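Local coordinates for putative triphosphoribosyl-dephospho-coA synthase (Archaeoglobus fulgidus DSM 4304, PDB 3H9P), which is of unknown function but may bind ATP and act as a triphosphoribosyl-dephospho-CoA synthase, at residues A60-L64 / I146-L150; R84-R88 / I131-E135; S95-L99 / T122-I126. All blocks are in the same frame, centred on the assembly; numbering follows the deposited sequence.

Interaction 1: residues A60-L64 / I146-L150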
ATOM      1  N   ALA A  60      -8.076  14.489  -5.547  1.00 29.07           N
ATOM      2  CA  ALA A  60      -8.223  15.931  -5.705  1.00 28.69           C
ATOM      3  C   ALA A  60      -8.845  16.534  -4.435  1.00 28.71           C
ATOM      4  O   ALA A  60      -8.294  17.511  -3.876  1.00 27.72           O
ATOM      5  CB  ALA A  60      -9.007  16.260  -6.930  1.00 27.40           C
ATOM      6  N   PHE A  61      -9.931  15.917  -3.942  1.00 28.37           N
ATOM      7  CA  PHE A  61     -10.609  16.393  -2.695  1.00 29.19           C
ATOM      8  C   PHE A  61      -9.807  16.285  -1.427  1.00 29.17           C
ATOM      9  O   PHE A  61      -9.878  17.157  -0.508  1.00 29.43           O
ATOM     10  CB  PHE A  61     -11.933  15.648  -2.499  1.00 29.94           C
ATOM     11  CG  PHE A  61     -12.931  15.892  -3.606  1.00 30.72           C
ATOM     12  CD1 PHE A  61     -13.069  17.167  -4.174  1.00 30.78           C
ATOM     13  CD2 PHE A  61     -13.767  14.889  -4.020  1.00 33.99           C
ATOM     14  CE1 PHE A  61     -13.999  17.424  -5.134  1.00 30.20           C
ATOM     15  CE2 PHE A  61     -14.723  15.127  -5.003  1.00 37.06           C
ATOM     16  CZ  PHE A  61     -14.827  16.415  -5.566  1.00 36.66           C
ATOM     17  N   LEU A  62      -9.045  15.199  -1.341  1.00 29.32           N
ATOM     18  CA  LEU A  62      -8.185  15.000  -0.177  1.00 28.61           C
ATOM     19  C   LEU A  62      -7.057  16.052  -0.169  1.00 28.24           C
ATOM     20  O   LEU A  62      -6.569  16.439   0.888  1.00 27.39           O
ATOM     21  CB  LEU A  62      -7.630  13.572  -0.161  1.00 28.16           C
ATOM     22  CG  LEU A  62      -6.716  13.110   0.964  1.00 29.76           C
ATOM     23  CD1 LEU A  62      -7.321  13.330   2.383  1.00 28.29           C
ATOM     24  CD2 LEU A  62      -6.306  11.632   0.720  1.00 27.74           C
ATOM     25  N   LEU A  63      -6.639  16.471  -1.358  1.00 27.75           N
ATOM     26  CA  LEU A  63      -5.666  17.540  -1.508  1.00 29.14           C
ATOM     27  C   LEU A  63      -6.317  18.907  -1.250  1.00 30.38           C
ATOM     28  O   LEU A  63      -5.773  19.744  -0.489  1.00 31.32           O
ATOM     29  CB  LEU A  63      -5.007  17.528  -2.902  1.00 28.85           C
ATOM     30  CG  LEU A  63      -3.947  16.469  -3.260  1.00 28.09           C
ATOM     31  CD1 LEU A  63      -3.609  16.470  -4.763  1.00 24.50           C
ATOM     32  CD2 LEU A  63      -2.652  16.676  -2.415  1.00 23.56           C
ATOM     33  N   LEU A  64      -7.483  19.133  -1.832  1.00 29.82           N
ATOM     34  CA  LEU A  64      -8.063  20.496  -1.808  1.00 30.12           C
ATOM     35  C   LEU A  64      -8.735  20.890  -0.529  1.00 30.15           C
ATOM     36  O   LEU A  64      -8.627  22.018  -0.117  1.00 31.77           O
ATOM     37  CB  LEU A  64      -9.051  20.691  -2.953  1.00 30.16           C
ATOM     38  CG  LEU A  64      -8.412  20.782  -4.346  1.00 30.77           C
ATOM     39  CD1 LEU A  64      -9.536  20.476  -5.358  1.00 33.38           C
ATOM     40  CD2 LEU A  64      -7.776  22.152  -4.621  1.00 28.32           C
ATOM     41  N   ILE A 146      -0.016  12.017  -2.504  1.00 26.36           N
ATOM     42  CA  ILE A 146      -0.982  12.891  -1.821  1.00 26.27           C
ATOM     43  C   ILE A 146      -0.682  12.908  -0.326  1.00 26.92           C
ATOM     44  O   ILE A 146      -0.751  13.978   0.312  1.00 26.36           O
ATOM     45  CB  ILE A 146      -2.453  12.489  -2.146  1.00 26.65           C
ATOM     46  CG1 ILE A 146      -2.800  12.926  -3.568  1.00 27.80           C
ATOM     47  CG2 ILE A 146      -3.499  13.045  -1.126  1.00 23.74           C
ATOM     48  CD1 ILE A 146      -3.912  12.051  -4.217  1.00 28.17           C
ATOM     49  N   ALA A 147      -0.323  11.730   0.206  1.00 27.52           N
ATOM     50  CA  ALA A 147       0.020  11.545   1.643  1.00 28.39           C
ATOM     51  C   ALA A 147       1.178  12.447   2.058  1.00 28.33           C
ATOM     52  O   ALA A 147       1.162  13.128   3.081  1.00 28.88           O
ATOM     53  CB  ALA A 147       0.398  10.069   1.899  1.00 27.81           C
ATOM     54  N   ARG A 148       2.185  12.410   1.209  1.00 28.17           N
ATOM     55  CA  ARG A 148       3.396  13.208   1.285  1.00 27.54           C
ATOM     56  C   ARG A 148       3.149  14.733   1.200  1.00 27.31           C
ATOM     57  O   ARG A 148       3.781  15.487   1.926  1.00 28.24           O
ATOM     58  CB  ARG A 148       4.278  12.690   0.162  1.00 26.83           C
ATOM     59  CG  ARG A 148       5.388  13.554  -0.378  1.00 28.54           C
ATOM     60  CD  ARG A 148       6.335  12.556  -0.920  1.00 30.84           C
ATOM     61  NE  ARG A 148       6.851  12.876  -2.225  1.00 31.99           N
ATOM     62  CZ  ARG A 148       7.310  11.961  -3.061  1.00 30.44           C
ATOM     63  NH1 ARG A 148       7.251  10.671  -2.735  1.00 30.20           N
ATOM     64  NH2 ARG A 148       7.804  12.340  -4.228  1.00 30.26           N
ATOM     65  N   GLU A 149       2.239  15.179   0.333  1.00 27.53           N
ATOM     66  CA  GLU A 149       1.713  16.557   0.367  1.00 28.15           C
ATOM     67  C   GLU A 149       1.002  16.889   1.695  1.00 28.54           C
ATOM     68  O   GLU A 149       1.066  18.023   2.196  1.00 28.63           O
ATOM     69  CB  GLU A 149       0.686  16.768  -0.768  1.00 27.24           C
ATOM     70  CG  GLU A 149       1.289  16.743  -2.150  1.00 30.72           C
ATOM     71  CD  GLU A 149       2.157  17.954  -2.415  1.00 33.09           C
ATOM     72  OE1 GLU A 149       1.628  19.028  -2.752  1.00 35.59           O
ATOM     73  OE2 GLU A 149       3.371  17.836  -2.261  1.00 36.28           O
ATOM     74  N   LEU A 150       0.266  15.924   2.236  1.00 28.22           N
ATOM     75  CA  LEU A 150      -0.488  16.215   3.430  1.00 28.61           C
ATOM     76  C   LEU A 150       0.462  16.342   4.609  1.00 28.75           C
ATOM     77  O   LEU A 150       0.147  17.038   5.590  1.00 29.07           O
ATOM     78  CB  LEU A 150      -1.596  15.175   3.672  1.00 28.96           C
ATOM     79  CG  LEU A 150      -2.995  15.676   3.197  1.00 29.55           C
ATOM     80  CD1 LEU A 150      -3.031  15.873   1.719  1.00 29.61           C
ATOM     81  CD2 LEU A 150      -4.143  14.762   3.630  1.00 26.95           C
TER

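Interaction 2: residues R84-R88 / I131-E135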
ATOM      1  N   ARG A  84      -1.258  22.468   6.622  1.00 29.97           N
ATOM      2  CA  ARG A  84      -0.464  21.470   7.350  1.00 30.99           C
ATOM      3  C   ARG A  84      -0.745  21.547   8.859  1.00 31.04           C
ATOM      4  O   ARG A  84      -0.907  20.519   9.517  1.00 30.75           O
ATOM      5  CB  ARG A  84       1.013  21.675   7.095  1.00 30.96           C
ATOM      6  CG  ARG A  84       1.895  20.771   7.894  1.00 33.51           C
ATOM      7  CD  ARG A  84       3.305  21.050   7.529  1.00 38.14           C
ATOM      8  NE  ARG A  84       4.129  19.861   7.505  1.00 41.72           N
ATOM      9  CZ  ARG A  84       5.461  19.894   7.409  1.00 46.60           C
ATOM     10  NH1 ARG A  84       6.110  21.066   7.331  1.00 47.01           N
ATOM     11  NH2 ARG A  84       6.155  18.755   7.400  1.00 46.40           N
ATOM     12  N   ASN A  85      -0.779  22.763   9.393  1.00 30.80           N
ATOM     13  CA  ASN A  85      -1.092  22.982  10.801  1.00 31.51           C
ATOM     14  C   ASN A  85      -2.500  22.489  11.188  1.00 30.72           C
ATOM     15  O   ASN A  85      -2.668  21.787  12.178  1.00 29.83           O
ATOM     16  CB  ASN A  85      -0.900  24.457  11.149  1.00 31.89           C
ATOM     17  CG  ASN A  85       0.591  24.865  11.193  1.00 36.60           C
ATOM     18  OD1 ASN A  85       1.476  24.030  11.431  1.00 40.76           O
ATOM     19  ND2 ASN A  85       0.867  26.152  10.984  1.00 38.69           N
ATOM     20  N   ARG A  86      -3.506  22.817  10.383  1.00 29.81           N
ATOM     21  CA  ARG A  86      -4.815  22.252  10.608  1.00 29.78           C
ATOM     22  C   ARG A  86      -4.822  20.725  10.502  1.00 28.69           C
ATOM     23  O   ARG A  86      -5.531  20.057  11.238  1.00 28.63           O
ATOM     24  CB  ARG A  86      -5.874  22.873   9.688  1.00 30.24           C
ATOM     25  CG  ARG A  86      -6.285  24.251  10.124  1.00 33.58           C
ATOM     26  CD  ARG A  86      -7.517  24.802   9.328  1.00 38.38           C
ATOM     27  NE  ARG A  86      -7.979  26.014  10.006  1.00 41.30           N
ATOM     28  CZ  ARG A  86      -7.509  27.238   9.750  1.00 42.99           C
ATOM     29  NH1 ARG A  86      -6.598  27.433   8.790  1.00 43.12           N
ATOM     30  NH2 ARG A  86      -7.953  28.267  10.455  1.00 43.34           N
ATOM     31  N   LEU A  87      -4.026  20.170   9.599  1.00 28.29           N
ATOM     32  CA  LEU A  87      -3.956  18.698   9.446  1.00 28.36           C
ATOM     33  C   LEU A  87      -3.417  18.010  10.699  1.00 28.49           C
ATOM     34  O   LEU A  87      -3.910  16.941  11.106  1.00 27.87           O
ATOM     35  CB  LEU A  87      -3.100  18.327   8.220  1.00 27.98           C
ATOM     36  CG  LEU A  87      -3.826  18.466   6.887  1.00 28.38           C
ATOM     37  CD1 LEU A  87      -2.810  18.572   5.729  1.00 27.69           C
ATOM     38  CD2 LEU A  87      -4.821  17.329   6.646  1.00 22.91           C
ATOM     39  N   ARG A  88      -2.404  18.637  11.305  1.00 28.22           N
ATOM     40  CA  ARG A  88      -1.825  18.158  12.547  1.00 28.36           C
ATOM     41  C   ARG A  88      -2.839  18.274  13.698  1.00 29.19           C
ATOM     42  O   ARG A  88      -2.752  17.541  14.668  1.00 29.63           O
ATOM     43  CB  ARG A  88      -0.576  18.965  12.927  1.00 27.83           C
ATOM     44  CG  ARG A  88       0.575  18.987  11.949  1.00 28.37           C
ATOM     45  CD  ARG A  88       1.683  19.951  12.480  1.00 35.37           C
ATOM     46  NE  ARG A  88       2.944  19.775  11.755  1.00 41.94           N
ATOM     47  CZ  ARG A  88       3.589  20.706  11.041  1.00 43.71           C
ATOM     48  NH1 ARG A  88       3.128  21.955  10.966  1.00 42.61           N
ATOM     49  NH2 ARG A  88       4.726  20.379  10.410  1.00 43.09           N
ATOM     50  N   ILE A 131      -5.423   7.784  15.820  1.00 29.27           N
ATOM     51  CA  ILE A 131      -4.521   8.182  14.758  1.00 27.40           C
ATOM     52  C   ILE A 131      -5.196   9.219  13.892  1.00 27.25           C
ATOM     53  O   ILE A 131      -6.129   8.917  13.112  1.00 27.56           O
ATOM     54  CB  ILE A 131      -3.989   6.990  13.928  1.00 27.25           C
ATOM     55  CG1 ILE A 131      -3.364   5.947  14.872  1.00 25.65           C
ATOM     56  CG2 ILE A 131      -2.998   7.487  12.895  1.00 23.90           C
ATOM     57  CD1 ILE A 131      -2.652   4.731  14.190  1.00 25.47           C
ATOM     58  N   ASN A 132      -4.728  10.456  14.033  1.00 26.12           N
ATOM     59  CA  ASN A 132      -5.314  11.526  13.281  1.00 25.83           C
ATOM     60  C   ASN A 132      -4.901  11.464  11.797  1.00 26.23           C
ATOM     61  O   ASN A 132      -4.122  10.607  11.376  1.00 25.98           O
ATOM     62  CB  ASN A 132      -5.062  12.859  13.966  1.00 25.52           C
ATOM     63  CG  ASN A 132      -3.740  13.492  13.593  1.00 25.19           C
ATOM     64  OD1 ASN A 132      -3.040  13.070  12.689  1.00 21.91           O
ATOM     65  ND2 ASN A 132      -3.411  14.555  14.298  1.00 26.81           N
ATOM     66  N   LEU A 133      -5.430  12.354  10.987  1.00 26.41           N
ATOM     67  CA  LEU A 133      -5.271  12.186   9.557  1.00 26.44           C
ATOM     68  C   LEU A 133      -3.820  12.442   9.177  1.00 26.76           C
ATOM     69  O   LEU A 133      -3.299  11.871   8.229  1.00 26.50           O
ATOM     70  CB  LEU A 133      -6.191  13.138   8.825  1.00 25.48           C
ATOM     71  CG  LEU A 133      -6.133  13.182   7.302  1.00 25.77           C
ATOM     72  CD1 LEU A 133      -6.521  11.775   6.685  1.00 20.70           C
ATOM     73  CD2 LEU A 133      -7.097  14.286   6.880  1.00 25.25           C
ATOM     74  N   TYR A 134      -3.173  13.310   9.950  1.00 27.49           N
ATOM     75  CA  TYR A 134      -1.788  13.677   9.704  1.00 27.30           C
ATOM     76  C   TYR A 134      -0.902  12.482   9.983  1.00 26.76           C
ATOM     77  O   TYR A 134      -0.090  12.091   9.133  1.00 26.62           O
ATOM     78  CB  TYR A 134      -1.406  14.862  10.573  1.00 26.71           C
ATOM     79  CG  TYR A 134       0.006  15.323  10.381  1.00 29.25           C
ATOM     80  CD1 TYR A 134       0.352  16.062   9.255  1.00 31.02           C
ATOM     81  CD2 TYR A 134       0.999  15.052  11.343  1.00 30.04           C
ATOM     82  CE1 TYR A 134       1.631  16.527   9.066  1.00 33.79           C
ATOM     83  CE2 TYR A 134       2.321  15.515  11.156  1.00 33.03           C
ATOM     84  CZ  TYR A 134       2.608  16.259  10.006  1.00 34.25           C
ATOM     85  OH  TYR A 134       3.854  16.736   9.741  1.00 36.36           O
ATOM     86  N   GLU A 135      -1.085  11.905  11.168  1.00 26.79           N
ATOM     87  CA  GLU A 135      -0.290  10.751  11.634  1.00 26.93           C
ATOM     88  C   GLU A 135      -0.487   9.560  10.714  1.00 26.21           C
ATOM     89  O   GLU A 135       0.457   8.878  10.360  1.00 26.16           O
ATOM     90  CB  GLU A 135      -0.631  10.396  13.087  1.00 26.23           C
ATOM     91  CG  GLU A 135      -0.427  11.582  14.024  1.00 28.72           C
ATOM     92  CD  GLU A 135      -1.134  11.465  15.380  1.00 32.43           C
ATOM     93  OE1 GLU A 135      -2.275  10.948  15.481  1.00 33.55           O
ATOM     94  OE2 GLU A 135      -0.535  11.922  16.375  1.00 36.01           O
TER

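Interaction 3: residues S95-L99 / T122-I126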
ATOM      1  N   SER A  95      -9.658  10.906  10.102  1.00 29.05           N
ATOM      2  CA  SER A  95      -9.150   9.705   9.443  1.00 27.63           C
ATOM      3  C   SER A  95     -10.238   8.748   9.010  1.00 26.51           C
ATOM      4  O   SER A  95     -10.210   8.250   7.893  1.00 26.12           O
ATOM      5  CB  SER A  95      -8.216   8.989  10.401  1.00 27.92           C
ATOM      6  OG  SER A  95      -7.007   9.691  10.412  1.00 25.05           O
ATOM      7  N   LEU A  96     -11.191   8.522   9.912  1.00 25.51           N
ATOM      8  CA  LEU A  96     -12.317   7.623   9.692  1.00 25.23           C
ATOM      9  C   LEU A  96     -13.231   8.140   8.559  1.00 24.97           C
ATOM     10  O   LEU A  96     -13.623   7.378   7.676  1.00 24.73           O
ATOM     11  CB  LEU A  96     -13.112   7.431  11.015  1.00 24.99           C
ATOM     12  CG  LEU A  96     -12.445   6.601  12.122  1.00 25.56           C
ATOM     13  CD1 LEU A  96     -13.287   6.501  13.425  1.00 23.47           C
ATOM     14  CD2 LEU A  96     -12.118   5.190  11.628  1.00 25.69           C
ATOM     15  N   SER A  97     -13.568   9.432   8.601  1.00 24.27           N
ATOM     16  CA  SER A  97     -14.273  10.073   7.500  1.00 24.81           C
ATOM     17  C   SER A  97     -13.487   9.951   6.199  1.00 25.10           C
ATOM     18  O   SER A  97     -14.044   9.604   5.161  1.00 24.27           O
ATOM     19  CB  SER A  97     -14.480  11.546   7.788  1.00 24.28           C
ATOM     20  OG  SER A  97     -15.412  11.699   8.824  1.00 25.66           O
ATOM     21  N   VAL A  98     -12.192  10.211   6.253  1.00 25.05           N
ATOM     22  CA  VAL A  98     -11.447  10.114   5.027  1.00 26.69           C
ATOM     23  C   VAL A  98     -11.481   8.682   4.469  1.00 28.05           C
ATOM     24  O   VAL A  98     -11.687   8.495   3.261  1.00 27.95           O
ATOM     25  CB  VAL A  98     -10.026  10.663   5.182  1.00 27.36           C
ATOM     26  CG1 VAL A  98      -9.148  10.300   3.988  1.00 26.87           C
ATOM     27  CG2 VAL A  98     -10.087  12.183   5.333  1.00 26.77           C
ATOM     28  N   LEU A  99     -11.301   7.695   5.352  1.00 28.62           N
ATOM     29  CA  LEU A  99     -11.373   6.285   4.997  1.00 30.09           C
ATOM     30  C   LEU A  99     -12.732   5.867   4.400  1.00 30.25           C
ATOM     31  O   LEU A  99     -12.791   5.211   3.355  1.00 30.51           O
ATOM     32  CB  LEU A  99     -11.001   5.422   6.213  1.00 30.84           C
ATOM     33  CG  LEU A  99     -10.830   3.913   6.013  1.00 32.95           C
ATOM     34  CD1 LEU A  99      -9.951   3.595   4.789  1.00 35.18           C
ATOM     35  CD2 LEU A  99     -10.211   3.298   7.258  1.00 34.33           C
ATOM     36  N   THR A 122      -8.694  -1.759  10.114  1.00 35.15           N
ATOM     37  CA  THR A 122      -8.020  -0.492  10.013  1.00 34.43           C
ATOM     38  C   THR A 122      -8.761   0.570  10.813  1.00 34.18           C
ATOM     39  O   THR A 122      -8.144   1.273  11.633  1.00 33.51           O
ATOM     40  CB  THR A 122      -7.827  -0.056   8.563  1.00 33.86           C
ATOM     41  OG1 THR A 122      -7.211  -1.128   7.836  1.00 33.69           O
ATOM     42  CG2 THR A 122      -6.909   1.150   8.509  1.00 33.40           C
ATOM     43  N   GLU A 123     -10.077   0.652  10.599  1.00 33.58           N
ATOM     44  CA  GLU A 123     -10.909   1.616  11.303  1.00 33.56           C
ATOM     45  C   GLU A 123     -10.757   1.422  12.797  1.00 32.26           C
ATOM     46  O   GLU A 123     -10.630   2.387  13.547  1.00 31.44           O
ATOM     47  CB  GLU A 123     -12.385   1.452  10.946  1.00 34.13           C
ATOM     48  CG  GLU A 123     -12.761   1.879   9.545  1.00 37.25           C
ATOM     49  CD  GLU A 123     -14.057   1.235   9.079  1.00 41.31           C
ATOM     50  OE1 GLU A 123     -14.559   0.310   9.755  1.00 44.47           O
ATOM     51  OE2 GLU A 123     -14.577   1.643   8.025  1.00 44.70           O
ATOM     52  N   GLU A 124     -10.746   0.169  13.233  1.00 31.72           N
ATOM     53  CA  GLU A 124     -10.705  -0.059  14.665  1.00 31.88           C
ATOM     54  C   GLU A 124      -9.350   0.309  15.277  1.00 31.11           C
ATOM     55  O   GLU A 124      -9.308   0.766  16.403  1.00 31.36           O
ATOM     56  CB  GLU A 124     -11.243  -1.444  15.066  1.00 32.51           C
ATOM     57  CG  GLU A 124     -10.320  -2.635  14.917  1.00 35.69           C
ATOM     58  CD  GLU A 124     -11.023  -3.950  15.287  1.00 40.59           C
ATOM     59  OE1 GLU A 124     -10.590  -4.613  16.263  1.00 41.77           O
ATOM     60  OE2 GLU A 124     -12.028  -4.312  14.618  1.00 41.94           O
ATOM     61  N   GLU A 125      -8.261   0.184  14.519  1.00 30.16           N
ATOM     62  CA  GLU A 125      -6.953   0.609  15.033  1.00 29.49           C
ATOM     63  C   GLU A 125      -6.735   2.108  14.962  1.00 28.48           C
ATOM     64  O   GLU A 125      -6.129   2.692  15.868  1.00 27.77           O
ATOM     65  CB  GLU A 125      -5.805  -0.150  14.382  1.00 28.98           C
ATOM     66  CG  GLU A 125      -5.824  -1.585  14.754  1.00 31.10           C
ATOM     67  CD  GLU A 125      -5.805  -1.806  16.265  1.00 31.08           C
ATOM     68  OE1 GLU A 125      -4.891  -1.273  16.930  1.00 27.98           O
ATOM     69  OE2 GLU A 125      -6.715  -2.512  16.777  1.00 33.62           O
ATOM     70  N   ILE A 126      -7.244   2.724  13.902  1.00 28.26           N
ATOM     71  CA  ILE A 126      -7.336   4.176  13.871  1.00 29.24           C
ATOM     72  C   ILE A 126      -8.016   4.702  15.127  1.00 29.20           C
ATOM     73  O   ILE A 126      -7.432   5.492  15.867  1.00 29.00           O
ATOM     74  CB  ILE A 126      -8.030   4.723  12.611  1.00 29.30           C
ATOM     75  CG1 ILE A 126      -7.151   4.449  11.383  1.00 29.08           C
ATOM     76  CG2 ILE A 126      -8.221   6.230  12.748  1.00 28.46           C
ATOM     77  CD1 ILE A 126      -7.904   4.504  10.086  1.00 31.83           C
TER

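Interaction 1: residues A60-L64 / I146-L150
Two nearly parallel helical turns lie side by side here, their axes 10.1 Å apart and inclined by only 8°. Ile146 pushes into the notch between Leu62 and Leu63. Its CG2 comes to 3.6 Å from Leu62 CD2, while its CG1 rests 3.7 Å from Leu63 CG. Leu63 answers from the other helix: its CD2 drops into the hollow one turn along, 3.7 Å from Glu149 CB and 4.2 Å from Leu150 CD1. Leu150, one turn on from Ile146, packs against Leu62, with its CD2 3.7 Å from Leu62 CD1 and its CD1 3.7 Å from Leu62 O. Glu149 contributes the carbon part of its side chain, its CB nearest; its carboxylate is hydrogen-bonded to Ile156 N and Ser157 OG. This is apolar helix-helix packing inside an all-helical fold, close to the chain's centre. Around the pair, helix 230-246 packs on Leu63 through Asp234 and Ser238, helix 133-138 reaches Leu150 through Met137, and helix 36-46 touches Phe61.

Interaction 2: residues R84-R88 / I131-E135
Tyr134 offers one face of its ring to the aliphatic part of Arg88, whose CG sits 3.7 Å from the ring centroid and just 2° off the ring normal, a textbook CH-pi contact. Behind it stands a helix-start motif: Asn132 and Glu135 form a capping box at the start of helix 133-138, whose first turn packs on the last turn of helix 76-88. The backbones come close, with Arg88 CA and Tyr134 CA 5.3 Å apart and Leu87 O 3.3 Å from Tyr134 CB. On the buried side, Leu87 CD2 meets Leu133 CD2 at 3.8 Å. Toward the surface the chemistry turns polar. Tyr134 OH and Arg84 NH2 both donate to Val151 O, so the phenol and one guanidinium share an acceptor beyond the two segments. Arg84 NE and Arg88 NH2 lie 3.0 Å apart as two donors, not a bond, while Arg88 NH1 makes a weak hydrogen bond to Asn85 OD1. Thr90 OG1 ties the two parts further, accepting from Leu133 N and donating to Leu87 O. Glu135 also forms a salt bridge with Lys129 of the second subunit, so the cap borders the dimer interface. Within the box, Glu135 N donates to Asn132 OD1 at 2.7 Å, and Asn132 N returns the bond to Glu135 OE1 at 2.9 Å.

Interaction 3: residues S95-L99 / T122-I126
Helices 92-105 and 118-129 run antiparallel through these segments, at an angle of 164° with axes 10.3 Å apart, so they pair as neighbouring rods in the all-helical fold. Apolar contact comes first. Ile126 is the central side chain: its CG2 lies 3.6 Å from Ser95 CB and 4.2 Å from Leu96 CD2, and its CD1 is 3.8 Å from Leu99 CD2. The CA-to-CB bond of Leu99 points toward 122-126, and the same CD2 also reaches Thr122 CG2 at 4.1 Å.

A second group of contacts sets leucine methyls against the non-polar parts of an acidic residue. Leu99 CD2 lies 3.7 Å from Glu123 CG, and Leu96 CD2 is 3.8 Å from Glu123 CB and 3.7 Å from Glu123 O. The backbones are nearest here, with Leu96 CA and Glu123 CA 6.4 Å apart.

The polar groups work in other directions. Ser95 OG donates to Ile131 O, in the turn after helix 118-129, and Thr122 OG1 donates to Lys118 O within its own helix. Glu124, whose CA-to-CB bond points away from 95-99, and Glu125, out of reach of 95-99, both form salt bridges to Lys138 of the second subunit.

Helix 118-129 is thus two-sided, with Ile126 and the carbon chain of Glu123 against its own chain and acidic groups against the partner. The pairing with 95-99 rests on close-fitting carbon atoms, while Glu124 and Glu125 of the same helix put their charge into the dimer interface.

Interaction 1 is the core contact, its centre about 5 Å from that of the chain; the centres of interactions 2 and 3 lie about 16 and 19 Å out, and both of these touch the second subunit. Along the sequence the three are nested, 3 inside 2 inside 1. Helices 76-88 and 92-105 are consecutive, as are 118-129 and 133-138, the last leading to 145-151. Interactions 1 and 3 are carbon-on-carbon helix pairs, one parallel and one antiparallel, whereas interaction 2 adds capping and arginine-tyrosine chemistry at helix ends. They meet directly: Leu87 CD1 lies 3.3 Å from Leu150 O, Leu62 CD1 is 3.9 Å from Val98 CG1, and Ile131 N probably bonds to Ile126 O at 3.0 Å.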